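Local structure of Glyoxalase/bleomycin resisance protein/dioxygenase (Streptomyces sp. CB03234, 5UJP) at the interface of chains A and B. The protein belongs to the glyoxalase/bleomycin resistance protein/dioxygenase superfamily, binds riboflavin and may act as a dioxygenase. Residues are numbered along the deposited sequence; one frame, centred on the assembly and turned at random. Chains: chain A/B, Glyoxalase/bleomycin resisance protein/dioxygenase.

The interface of chains A and B. Residues chain A 5-6, 59, 64; chain B 5, 59, 64-67.
A:Phe5 and B:Phe5, on the 3-8 strands of the two subunits, meet edge to face across the two-fold axis, with ring centroids 4.8 Å apart and planes inclined at 61°. The A:Phe5 side chain is poorly ordered, so its exact placing is less certain. As modelled, its CD2 edge atom points onto one face of the B:Phe5 ring, offset toward the rim and 3.5 Å from B:Phe5 CG. The two side chains run past each other in opposite directions and differ in rotamer: CG of A:Phe5 is anti to the backbone N (chi1 -166°), whereas in B:Phe5 it is anti to the carbonyl carbon (chi1 -54°). The pair is therefore not exactly symmetric, and one ring supplies the edge while the other presents a face.

Farther round the A:Phe5 ring, its tip atom CZ packs on the B:Leu64 methyl CD1 at 3.7 Å. B:Leu67 CD1 touches the CD2-CE2 edge. A:Met59, a selenomethionine, lays its selenium against the backbone of B:Arg65, 3.5 Å from the amide N.

Polar contacts flank this apolar cluster. The A:Ser6 hydroxyl OG donates a hydrogen bond of 2.7 Å to the carbonyl O of B:Gly66, with the donor slightly tilted from the carbonyl plane. A water joins A:Ser6 N to B:Arg65 O (2.7 Å from that oxygen) and in the model lies over the centre of one A:Phe5 face. Within chain B, the guanidinium NH1 of B:Arg65 folds back to B:Leu64 O, 2.9 Å away, approaching from above the carbonyl plane, and may help hold the 64-66 loop. Together these contacts join the 3-8 strand and the loop at A:Met59 of one subunit to the 3-8 strand and the 64-67 segment of the other; the Phe5 pair straddles the axis, the other contacts have two-fold twins, and all contribute to the dimer seen in the crystal.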
ATOM      1  N   PHE A   5      -4.519  -0.967   1.399  0.63 16.87           N
ATOM      2  CA  PHE A   5      -3.751   0.254   1.585  0.63 16.84           C
ATOM      3  C   PHE A   5      -4.698   1.433   1.767  0.63 15.94           C
ATOM      4  O   PHE A   5      -5.747   1.506   1.113  0.63 17.47           O
ATOM      5  CB  PHE A   5      -2.836   0.531   0.367  0.63 20.33           C
ATOM      6  CG  PHE A   5      -1.779   1.566   0.623  0.63 37.21           C
ATOM      7  CD1 PHE A   5      -2.083   2.919   0.606  0.63 41.38           C
ATOM      8  CD2 PHE A   5      -0.476   1.183   0.886  0.63 36.77           C
ATOM      9  CE1 PHE A   5      -1.109   3.863   0.854  0.63 35.55           C
ATOM     10  CE2 PHE A   5       0.506   2.119   1.122  0.63 84.02           C
ATOM     11  CZ  PHE A   5       0.191   3.459   1.107  0.63106.32           C
ATOM     12  N   SER A   6      -4.300   2.387   2.622  1.00 17.90           N
ATOM     13  CA  SER A   6      -5.112   3.563   2.915  1.00 18.88           C
ATOM     14  C   SER A   6      -4.616   4.754   2.112  1.00 19.77           C
ATOM     15  O   SER A   6      -3.465   5.169   2.256  1.00 25.20           O
ATOM     16  CB  SER A   6      -5.102   3.887   4.418  1.00 19.94           C
ATOM     17  OG  SER A   6      -5.673   2.843   5.156  1.00 21.91           O
HETATM   18  N   MSE A  59      -0.222  11.546   6.781  0.56 17.68           N
HETATM   19  CA  MSE A  59      -0.329  11.381   5.337  0.56 18.44           C
HETATM   20  C   MSE A  59      -1.264  12.479   4.814  0.56 20.02           C
HETATM   21  O   MSE A  59      -2.481  12.313   4.802  0.56 19.72           O
HETATM   22  CB  MSE A  59      -0.882   9.981   5.011  0.56 18.67           C
HETATM   23  CG  MSE A  59      -0.076   8.880   5.648  0.56 19.85           C
HETATM   24 SE   MSE A  59      -0.682   7.131   5.028  0.56 26.52          SE
HETATM   25  CE  MSE A  59      -2.578   7.228   5.334  0.56 25.99           C
ATOM     26  N   LEU A  64       0.228  10.247  -1.549  1.00 17.50           N
ATOM     27  CA  LEU A  64       0.621   8.891  -1.829  1.00 16.78           C
ATOM     28  C   LEU A  64       1.477   8.800  -3.087  1.00 16.16           C
ATOM     29  O   LEU A  64       1.127   9.340  -4.144  1.00 17.53           O
ATOM     30  CB  LEU A  64      -0.609   7.998  -1.952  1.00 20.24           C
ATOM     31  CG  LEU A  64      -0.334   6.563  -2.360  1.00 22.35           C
ATOM     32  CD1 LEU A  64       0.509   5.894  -1.309  1.00 24.79           C
ATOM     33  CD2 LEU A  64      -1.639   5.784  -2.552  1.00 25.34           C
TER
ATOM     34  N   PHE B   5       3.850  -1.559  -2.649  0.59 15.99           N
ATOM     35  CA  PHE B   5       3.703  -0.335  -1.863  0.59 17.71           C
ATOM     36  C   PHE B   5       5.077   0.150  -1.443  0.59 17.09           C
ATOM     37  O   PHE B   5       5.968  -0.650  -1.152  0.59 19.01           O
ATOM     38  CB  PHE B   5       2.892  -0.565  -0.562  0.59 18.32           C
ATOM     39  CG  PHE B   5       1.525  -1.217  -0.769  0.59 19.32           C
ATOM     40  CD1 PHE B   5       0.762  -0.998  -1.926  0.59 20.80           C
ATOM     41  CD2 PHE B   5       1.003  -2.054   0.196  0.59 18.61           C
ATOM     42  CE1 PHE B   5      -0.470  -1.615  -2.090  0.59 19.91           C
ATOM     43  CE2 PHE B   5      -0.247  -2.644   0.010  0.59 18.43           C
ATOM     44  CZ  PHE B   5      -0.949  -2.430  -1.125  0.59 18.65           C
HETATM   45  N   MSE B  59       6.116  11.755   1.526  1.00 17.77           N
HETATM   46  CA  MSE B  59       6.047  10.641   2.484  1.00 18.77           C
HETATM   47  C   MSE B  59       7.286  10.649   3.377  1.00 21.99           C
HETATM   48  O   MSE B  59       8.223   9.956   3.113  1.00 23.39           O
HETATM   49  CB  MSE B  59       5.925   9.307   1.741  1.00 18.29           C
HETATM   50  CG  MSE B  59       4.732   9.272   0.792  1.00 17.96           C
HETATM   51 SE   MSE B  59       4.557   7.556  -0.155  0.92 25.23          SE
HETATM   52  CE  MSE B  59       3.856   6.395   1.263  1.00 25.60           C
ATOM     53  N   LEU B  64       3.746   6.457   7.418  1.00 20.11           N
ATOM     54  CA  LEU B  64       2.782   5.561   6.785  1.00 20.18           C
ATOM     55  C   LEU B  64       1.843   4.948   7.827  1.00 18.80           C
ATOM     56  O   LEU B  64       2.274   4.524   8.910  1.00 20.00           O
ATOM     57  CB  LEU B  64       3.538   4.457   6.024  1.00 20.35           C
ATOM     58  CG  LEU B  64       2.660   3.329   5.504  1.00 22.68           C
ATOM     59  CD1 LEU B  64       1.737   3.837   4.441  1.00 25.07           C
ATOM     60  CD2 LEU B  64       3.544   2.189   4.964  1.00 24.92           C
ATOM     61  N   ARG B  65       0.543   4.932   7.502  1.00 18.51           N
ATOM     62  CA  ARG B  65      -0.491   4.325   8.338  1.00 18.16           C
ATOM     63  C   ARG B  65      -1.469   3.558   7.448  1.00 20.06           C
ATOM     64  O   ARG B  65      -1.565   3.817   6.250  1.00 18.77           O
ATOM     65  CB  ARG B  65      -1.307   5.397   9.081  1.00 18.55           C
ATOM     66  CG  ARG B  65      -0.489   6.341   9.927  1.00 19.17           C
ATOM     67  CD  ARG B  65       0.080   5.648  11.146  1.00 21.00           C
ATOM     68  NE  ARG B  65       0.741   6.594  12.052  1.00 23.38           N
ATOM     69  CZ  ARG B  65       2.017   6.975  11.961  1.00 21.31           C
ATOM     70  NH1 ARG B  65       2.770   6.516  10.989  1.00 21.26           N
ATOM     71  NH2 ARG B  65       2.527   7.860  12.822  1.00 24.33           N
ATOM     72  N   GLY B  66      -2.238   2.669   8.056  1.00 20.21           N
ATOM     73  CA  GLY B  66      -3.396   2.107   7.382  1.00 21.17           C
ATOM     74  C   GLY B  66      -3.104   1.024   6.374  1.00 20.49           C
ATOM     75  O   GLY B  66      -3.928   0.770   5.489  1.00 21.29           O
ATOM     76  N   LEU B  67      -1.975   0.352   6.498  1.00 21.16           N
ATOM     77  CA  LEU B  67      -1.597  -0.762   5.632  1.00 19.40           C
ATOM     78  C   LEU B  67      -1.853  -2.086   6.337  1.00 20.23           C
ATOM     79  O   LEU B  67      -1.414  -2.264   7.478  1.00 24.61           O
ATOM     80  CB  LEU B  67      -0.124  -0.644   5.297  1.00 21.51           C
ATOM     81  CG  LEU B  67       0.481  -1.564   4.236  1.00 27.28           C
ATOM     82  CD1 LEU B  67       1.573  -0.840   3.385  1.00 29.79           C
ATOM     83  CD2 LEU B  67       1.093  -2.754   4.896  1.00 30.30           C
TER
HETATM   84  O   HOH W   1      -1.691   2.518   3.849  1.00 21.59           O